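Local coordinates for pseudoazurin (Blue copper protein) (Sinorhizobium meliloti, PDB 3TU6) that binds one copper ion and probably shuttles single electrons between redox partners in the periplasm, as a cupredoxin, at residues I89-V94 against E117-E122. Numbering follows the deposited sequence.
Sequences IGAIVV and EKIFAE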
ATOM      1  N   ILE A  89       0.084   5.948  -3.421  1.00 20.79           N
ATOM      2  CA  ILE A  89      -0.027   5.123  -2.221  1.00 20.86           C
ATOM      3  C   ILE A  89      -0.776   3.833  -2.549  1.00 21.02           C
ATOM      4  O   ILE A  89      -1.470   3.745  -3.567  1.00 19.45           O
ATOM      5  CB  ILE A  89      -0.737   5.863  -1.061  1.00 20.86           C
ATOM      6  CG1 ILE A  89      -2.144   6.317  -1.465  1.00 19.66           C
ATOM      7  CG2 ILE A  89       0.086   7.062  -0.613  1.00 24.26           C
ATOM      8  CD1 ILE A  89      -2.988   6.783  -0.289  1.00 17.60           C
ATOM      9  N   GLY A  90      -0.620   2.839  -1.683  1.00 20.61           N
ATOM     10  CA  GLY A  90      -1.329   1.572  -1.818  1.00 19.46           C
ATOM     11  C   GLY A  90      -1.708   1.009  -0.466  1.00 18.28           C
ATOM     12  O   GLY A  90      -1.285   1.523   0.573  1.00 17.83           O
ATOM     13  N   ALA A  91      -2.505  -0.054  -0.482  1.00 16.50           N
ATOM     14  CA  ALA A  91      -2.961  -0.696   0.742  1.00 17.74           C
ATOM     15  C   ALA A  91      -2.785  -2.208   0.670  1.00 19.32           C
ATOM     16  O   ALA A  91      -2.906  -2.808  -0.399  1.00 20.13           O
ATOM     17  CB  ALA A  91      -4.418  -0.352   1.001  1.00 16.52           C
ATOM     18  N   ILE A  92      -2.480  -2.808   1.817  1.00 21.49           N
ATOM     19  CA  ILE A  92      -2.509  -4.257   1.971  1.00 22.67           C
ATOM     20  C   ILE A  92      -3.442  -4.569   3.130  1.00 21.70           C
ATOM     21  O   ILE A  92      -3.174  -4.177   4.266  1.00 21.84           O
ATOM     22  CB  ILE A  92      -1.116  -4.851   2.273  1.00 21.05           C
ATOM     23  CG1 ILE A  92      -0.097  -4.410   1.221  1.00 25.59           C
ATOM     24  CG2 ILE A  92      -1.195  -6.371   2.331  1.00 22.04           C
ATOM     25  CD1 ILE A  92       1.297  -4.955   1.461  1.00 22.93           C
ATOM     26  N   VAL A  93      -4.545  -5.251   2.833  1.00 21.78           N
ATOM     27  CA  VAL A  93      -5.502  -5.660   3.856  1.00 22.91           C
ATOM     28  C   VAL A  93      -5.227  -7.115   4.226  1.00 24.25           C
ATOM     29  O   VAL A  93      -5.291  -8.002   3.371  1.00 24.64           O
ATOM     30  CB  VAL A  93      -6.954  -5.505   3.366  1.00 22.81           C
ATOM     31  CG1 VAL A  93      -7.934  -5.828   4.483  1.00 22.37           C
ATOM     32  CG2 VAL A  93      -7.189  -4.091   2.838  1.00 22.06           C
ATOM     33  N   VAL A  94      -4.907  -7.344   5.499  1.00 24.87           N
ATOM     34  CA  VAL A  94      -4.567  -8.672   6.000  1.00 25.99           C
ATOM     35  C   VAL A  94      -5.682  -9.159   6.918  1.00 27.92           C
ATOM     36  O   VAL A  94      -5.917  -8.576   7.976  1.00 27.69           O
ATOM     37  CB  VAL A  94      -3.235  -8.649   6.775  1.00 26.76           C
ATOM     38  CG1 VAL A  94      -2.821 -10.060   7.166  1.00 22.44           C
ATOM     39  CG2 VAL A  94      -2.149  -7.982   5.944  1.00 27.34           C
ATOM     40  N   GLU A 117      -8.956   8.008  -0.172  1.00 24.71           N
ATOM     41  CA  GLU A 117     -10.420   7.952  -0.240  1.00 25.98           C
ATOM     42  C   GLU A 117     -10.916   6.905  -1.243  1.00 25.58           C
ATOM     43  O   GLU A 117     -11.912   6.225  -0.990  1.00 26.54           O
ATOM     44  CB  GLU A 117     -10.998   9.329  -0.587  1.00 27.89           C
ATOM     45  CG  GLU A 117     -10.954  10.323   0.574  1.00 36.26           C
ATOM     46  CD  GLU A 117     -11.385  11.728   0.180  1.00 47.88           C
ATOM     47  OE1 GLU A 117     -11.925  11.909  -0.933  1.00 52.40           O
ATOM     48  OE2 GLU A 117     -11.185  12.656   0.991  1.00 55.20           O
ATOM     49  N   LYS A 118     -10.221   6.781  -2.373  1.00 25.87           N
ATOM     50  CA  LYS A 118     -10.530   5.750  -3.366  1.00 25.09           C
ATOM     51  C   LYS A 118     -10.222   4.353  -2.823  1.00 24.06           C
ATOM     52  O   LYS A 118     -10.983   3.411  -3.051  1.00 23.14           O
ATOM     53  CB  LYS A 118      -9.741   5.990  -4.655  1.00 26.23           C
ATOM     54  N   ILE A 119      -9.104   4.231  -2.108  1.00 23.28           N
ATOM     55  CA  ILE A 119      -8.695   2.962  -1.504  1.00 22.28           C
ATOM     56  C   ILE A 119      -9.678   2.506  -0.425  1.00 22.29           C
ATOM     57  O   ILE A 119     -10.046   1.332  -0.380  1.00 21.05           O
ATOM     58  CB  ILE A 119      -7.271   3.055  -0.905  1.00 22.67           C
ATOM     59  CG1 ILE A 119      -6.229   3.088  -2.026  1.00 21.62           C
ATOM     60  CG2 ILE A 119      -6.990   1.873   0.016  1.00 17.32           C
ATOM     61  CD1 ILE A 119      -4.857   3.536  -1.571  1.00 23.13           C
ATOM     62  N   PHE A 120     -10.107   3.432   0.430  1.00 22.74           N
ATOM     63  CA  PHE A 120     -11.041   3.106   1.512  1.00 24.75           C
ATOM     64  C   PHE A 120     -12.440   2.756   1.000  1.00 25.91           C
ATOM     65  O   PHE A 120     -13.115   1.906   1.581  1.00 26.16           O
ATOM     66  CB  PHE A 120     -11.125   4.251   2.529  1.00 27.04           C
ATOM     67  CG  PHE A 120      -9.837   4.505   3.268  1.00 29.25           C
ATOM     68  CD1 PHE A 120      -9.178   3.470   3.924  1.00 35.36           C
ATOM     69  CD2 PHE A 120      -9.292   5.782   3.326  1.00 31.09           C
ATOM     70  CE1 PHE A 120      -7.994   3.701   4.607  1.00 36.35           C
ATOM     71  CE2 PHE A 120      -8.106   6.019   4.008  1.00 28.04           C
ATOM     72  CZ  PHE A 120      -7.460   4.976   4.650  1.00 34.42           C
ATOM     73  N   ALA A 121     -12.874   3.407  -0.076  1.00 24.17           N
ATOM     74  CA  ALA A 121     -14.144   3.059  -0.723  1.00 24.92           C
ATOM     75  C   ALA A 121     -14.070   1.665  -1.352  1.00 25.13           C
ATOM     76  O   ALA A 121     -15.043   0.908  -1.315  1.00 24.56           O
ATOM     77  CB  ALA A 121     -14.513   4.096  -1.775  1.00 23.72           C
ATOM     78  N   GLU A 122     -12.911   1.334  -1.917  1.00 24.83           N
ATOM     79  CA  GLU A 122     -12.687   0.032  -2.547  1.00 24.82           C
ATOM     80  C   GLU A 122     -12.735  -1.101  -1.518  1.00 24.79           C
ATOM     81  O   GLU A 122     -13.323  -2.150  -1.774  1.00 23.93           O
ATOM     82  CB  GLU A 122     -11.341   0.021  -3.286  1.00 24.81           C
ATOM     83  CG  GLU A 122     -11.123  -1.189  -4.194  1.00 28.44           C
ATOM     84  CD  GLU A 122      -9.812  -1.128  -4.973  1.00 41.31           C
ATOM     85  OE1 GLU A 122      -9.197  -2.196  -5.179  1.00 41.72           O
ATOM     86  OE2 GLU A 122      -9.395  -0.022  -5.382  1.00 34.36           O
TER
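Ala91 and Ile119 mark the closest backbone approach, their CA atoms 7.2 Å apart, where helix 112-125 lies against the sheet of the cupredoxin barrel in this pseudoazurin. The axes of strand 89-94 and helix segment 117-122 run nearly the same way, 25° apart and 9.1 Å at their closest. No hydrogen bond links the segments. The strand's own backbone bonds go to its sheet neighbours, to Tyr78 and Tyr76 on one edge and to Ala23 and Ile25 on the other.

From the helix, Ile119 packs against Ile89, Gly90 and Ala91, reaching the strand with both branches. Its CG1 lies anti to the carbonyl carbon (chi1 -73°) and chi2 is extended at 165°, which carries CD1 over the start of the strand. There CD1 of Ile119 sits 4.0 Å from Gly90 CA, on bare backbone. The same methyl, Ile119 CD1, lies 3.9 Å from Ile89 CG1, the two isoleucines crossing at a slant. The side chain of Ile89 also meets Ala115 and Ala116, about one turn earlier in the helix.

All the touching residues are buried, and Val24 of strand 19-27 adds a further apolar neighbour for Ile119. Met88, one of the four copper ligands, directly precedes Ile89, whose side chain lies about 9 Å from the metal. At Ala91, two methyls meet tip to tip: CB of Ala91 is 3.5 Å from CG2 of Ile119.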